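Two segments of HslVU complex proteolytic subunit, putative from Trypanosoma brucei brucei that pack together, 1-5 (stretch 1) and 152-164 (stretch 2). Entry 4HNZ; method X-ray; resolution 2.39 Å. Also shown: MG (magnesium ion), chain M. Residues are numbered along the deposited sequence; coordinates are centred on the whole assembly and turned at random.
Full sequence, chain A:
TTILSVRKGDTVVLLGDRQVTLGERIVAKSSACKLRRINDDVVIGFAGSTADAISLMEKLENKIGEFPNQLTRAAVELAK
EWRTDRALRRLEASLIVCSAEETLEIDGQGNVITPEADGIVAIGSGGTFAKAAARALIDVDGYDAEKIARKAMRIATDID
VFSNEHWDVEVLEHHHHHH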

# COMPACT_ATOMS: atom_id res chain seq x y z
N THR A 1 25.93 -0.30 -11.57
CA THR A 1 27.31 0.15 -11.35
C THR A 1 28.07 -0.92 -10.64
O THR A 1 27.52 -1.64 -9.81
CB THR A 1 27.32 1.47 -10.55
OG1 THR A 1 26.74 2.47 -11.37
CG2 THR A 1 28.73 1.90 -10.19
N THR A 2 29.33 -1.04 -11.05
CA THR A 2 30.31 -1.89 -10.39
C THR A 2 31.58 -1.09 -10.20
O THR A 2 32.16 -0.63 -11.17
CB THR A 2 30.62 -3.12 -11.23
OG1 THR A 2 29.39 -3.81 -11.57
CG2 THR A 2 31.50 -4.05 -10.48
N ILE A 3 31.94 -0.85 -8.94
CA ILE A 3 33.19 -0.31 -8.58
C ILE A 3 33.88 -1.38 -7.75
O ILE A 3 33.31 -1.88 -6.78
CB ILE A 3 33.09 0.95 -7.70
CG1 ILE A 3 32.07 1.94 -8.20
CG2 ILE A 3 34.44 1.64 -7.57
CD1 ILE A 3 32.41 2.53 -9.52
N LEU A 4 35.14 -1.68 -8.09
CA LEU A 4 35.88 -2.75 -7.45
C LEU A 4 37.27 -2.30 -7.17
O LEU A 4 37.95 -1.70 -8.03
CB LEU A 4 35.91 -3.95 -8.36
CG LEU A 4 36.84 -5.05 -7.92
CD1 LEU A 4 36.31 -5.71 -6.66
CD2 LEU A 4 37.01 -6.12 -8.99
N SER A 5 37.74 -2.58 -5.97
CA SER A 5 39.14 -2.32 -5.59
C SER A 5 39.77 -3.63 -5.12
O SER A 5 39.20 -4.34 -4.31
CB SER A 5 39.19 -1.31 -4.44
OG SER A 5 40.53 -1.09 -4.01
N ALA A 152 37.40 -10.07 -12.64
CA ALA A 152 36.27 -9.95 -11.78
C ALA A 152 35.25 -8.98 -12.35
O ALA A 152 34.07 -9.25 -12.30
CB ALA A 152 36.69 -9.56 -10.40
N MET A 153 35.72 -7.91 -12.97
CA MET A 153 34.82 -6.99 -13.64
C MET A 153 34.14 -7.58 -14.85
O MET A 153 32.97 -7.24 -15.11
CB MET A 153 35.53 -5.72 -14.09
CG MET A 153 36.03 -4.84 -12.99
SD MET A 153 34.73 -4.01 -12.04
CE MET A 153 34.22 -2.74 -13.20
N ARG A 154 34.84 -8.35 -15.65
CA ARG A 154 34.20 -8.98 -16.81
C ARG A 154 33.07 -9.86 -16.33
O ARG A 154 31.97 -9.82 -16.87
CB ARG A 154 35.17 -9.80 -17.67
CG ARG A 154 34.52 -10.59 -18.85
CD ARG A 154 34.23 -9.75 -20.12
NE ARG A 154 35.29 -8.78 -20.58
CZ ARG A 154 36.60 -9.06 -20.89
NH1 ARG A 154 37.08 -10.31 -20.76
NH2 ARG A 154 37.48 -8.11 -21.32
N ILE A 155 33.33 -10.61 -15.28
CA ILE A 155 32.33 -11.50 -14.73
C ILE A 155 31.17 -10.77 -14.09
O ILE A 155 29.98 -11.10 -14.40
CB ILE A 155 32.96 -12.49 -13.72
CG1 ILE A 155 33.84 -13.47 -14.51
CG2 ILE A 155 31.90 -13.24 -12.93
CD1 ILE A 155 34.80 -14.20 -13.64
N ALA A 156 31.45 -9.77 -13.28
CA ALA A 156 30.40 -9.07 -12.58
C ALA A 156 29.53 -8.32 -13.55
O ALA A 156 28.30 -8.30 -13.43
CB ALA A 156 30.97 -8.14 -11.54
N THR A 157 30.15 -7.63 -14.49
CA THR A 157 29.40 -6.77 -15.42
C THR A 157 28.64 -7.55 -16.47
O THR A 157 27.61 -7.06 -16.97
CB THR A 157 30.26 -5.67 -16.07
OG1 THR A 157 31.29 -6.22 -16.89
CG2 THR A 157 30.90 -4.76 -14.97
N ASP A 158 29.08 -8.75 -16.78
CA ASP A 158 28.26 -9.65 -17.59
C ASP A 158 27.01 -10.05 -16.87
O ASP A 158 25.99 -10.21 -17.49
CB ASP A 158 29.01 -10.92 -17.97
CG ASP A 158 30.07 -10.68 -19.07
OD1 ASP A 158 30.05 -9.56 -19.68
OD2 ASP A 158 30.94 -11.59 -19.29
N ILE A 159 27.04 -10.20 -15.57
CA ILE A 159 25.84 -10.57 -14.80
C ILE A 159 24.89 -9.42 -14.48
O ILE A 159 23.64 -9.57 -14.54
CB ILE A 159 26.25 -11.27 -13.52
CG1 ILE A 159 26.86 -12.64 -13.86
CG2 ILE A 159 25.11 -11.46 -12.54
CD1 ILE A 159 27.60 -13.23 -12.66
N ASP A 160 25.45 -8.28 -14.11
CA ASP A 160 24.69 -7.11 -13.72
C ASP A 160 24.22 -6.35 -14.97
O ASP A 160 25.01 -5.76 -15.67
CB ASP A 160 25.58 -6.20 -12.85
CG ASP A 160 24.85 -4.95 -12.33
OD1 ASP A 160 23.59 -4.93 -12.30
OD2 ASP A 160 25.56 -3.96 -12.02
N VAL A 161 22.91 -6.31 -15.19
CA VAL A 161 22.37 -5.56 -16.27
C VAL A 161 22.64 -4.07 -16.13
O VAL A 161 22.52 -3.35 -17.10
CB VAL A 161 20.85 -5.79 -16.47
CG1 VAL A 161 20.54 -7.28 -16.62
CG2 VAL A 161 20.01 -5.24 -15.31
N PHE A 162 22.99 -3.61 -14.91
CA PHE A 162 23.23 -2.16 -14.65
C PHE A 162 24.65 -1.73 -14.73
O PHE A 162 24.96 -0.60 -14.38
CB PHE A 162 22.61 -1.73 -13.29
CG PHE A 162 21.12 -2.03 -13.21
CD1 PHE A 162 20.22 -1.40 -14.08
CD2 PHE A 162 20.61 -2.97 -12.29
CE1 PHE A 162 18.86 -1.64 -13.97
CE2 PHE A 162 19.26 -3.25 -12.23
CZ PHE A 162 18.37 -2.57 -13.05
N SER A 163 25.51 -2.60 -15.22
CA SER A 163 26.91 -2.26 -15.45
C SER A 163 27.32 -2.73 -16.86
O SER A 163 26.77 -3.73 -17.38
CB SER A 163 27.81 -2.97 -14.41
OG SER A 163 27.40 -2.67 -13.08
N ASN A 164 28.29 -2.03 -17.48
CA ASN A 164 28.73 -2.45 -18.84
C ASN A 164 30.17 -2.94 -18.87
O ASN A 164 30.83 -3.01 -17.84
CB ASN A 164 28.47 -1.35 -19.88
CG ASN A 164 29.32 -0.11 -19.67
OD1 ASN A 164 30.29 -0.10 -18.89
ND2 ASN A 164 28.99 0.94 -20.40
MG MG M . 25.90 -5.91 -18.01
O HOH W 1 24.30 -4.38 -19.37

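The hydroxyl of Ser 163 sits at the centre of an unusually tight polar cluster at the very start of the chain. Its OG donates to Asp 160 OD2 across only 2.5 Å, a very short hydrogen bond, and accepts from Thr 2 OG1 at 2.7 Å. Thr 1 N makes a weak further bond to the same OG at 3.2 Å. One side-chain oxygen thus joins the first two residues to a loop more than 150 positions away in sequence, illustrating how a hydroxyl, being both donor and acceptor, can relay between a carboxylate and its neighbours.

The chain terminus is held by more than this relay. Thr 1 N donates to Phe 162 O at 3.0 Å, the firmer of its two hydrogen bonds here, and its charge is answered at longer range by Asp 160 OD2, a salt bridge of 3.7 Å. The side chain of Thr 1 takes no part; its CA-to-CB bond points away from stretch 2.

The receiving loop is itself well braced. Asp 160, the first residue to leave helical geometry, opens a type I turn closed by Ser 163 N to Asp 160 O at 3.2 Å, while Phe 162 N donates to Asp 160 OD1 at 3.0 Å. The aspartate therefore uses one carboxylate oxygen to fix the turn and the other to hold Ser 163 OG. Magnesium adds a backbone clasp, bound by Thr 157 O at 2.3 Å, Ser 163 O at 2.4 Å and Asp 160 O at 2.5 Å.

Farther along, polarity gives way to packing. The CA-to-CB bonds of Thr 2 and Leu 4 point toward stretch 2, whereas that of Ile 3 points away, the alternation expected of extended chain. Thr 2 CG2 lies 3.6 Å from Met 153 SD, and Leu 4 CD2 meets Ala 152 CB at 3.7 Å.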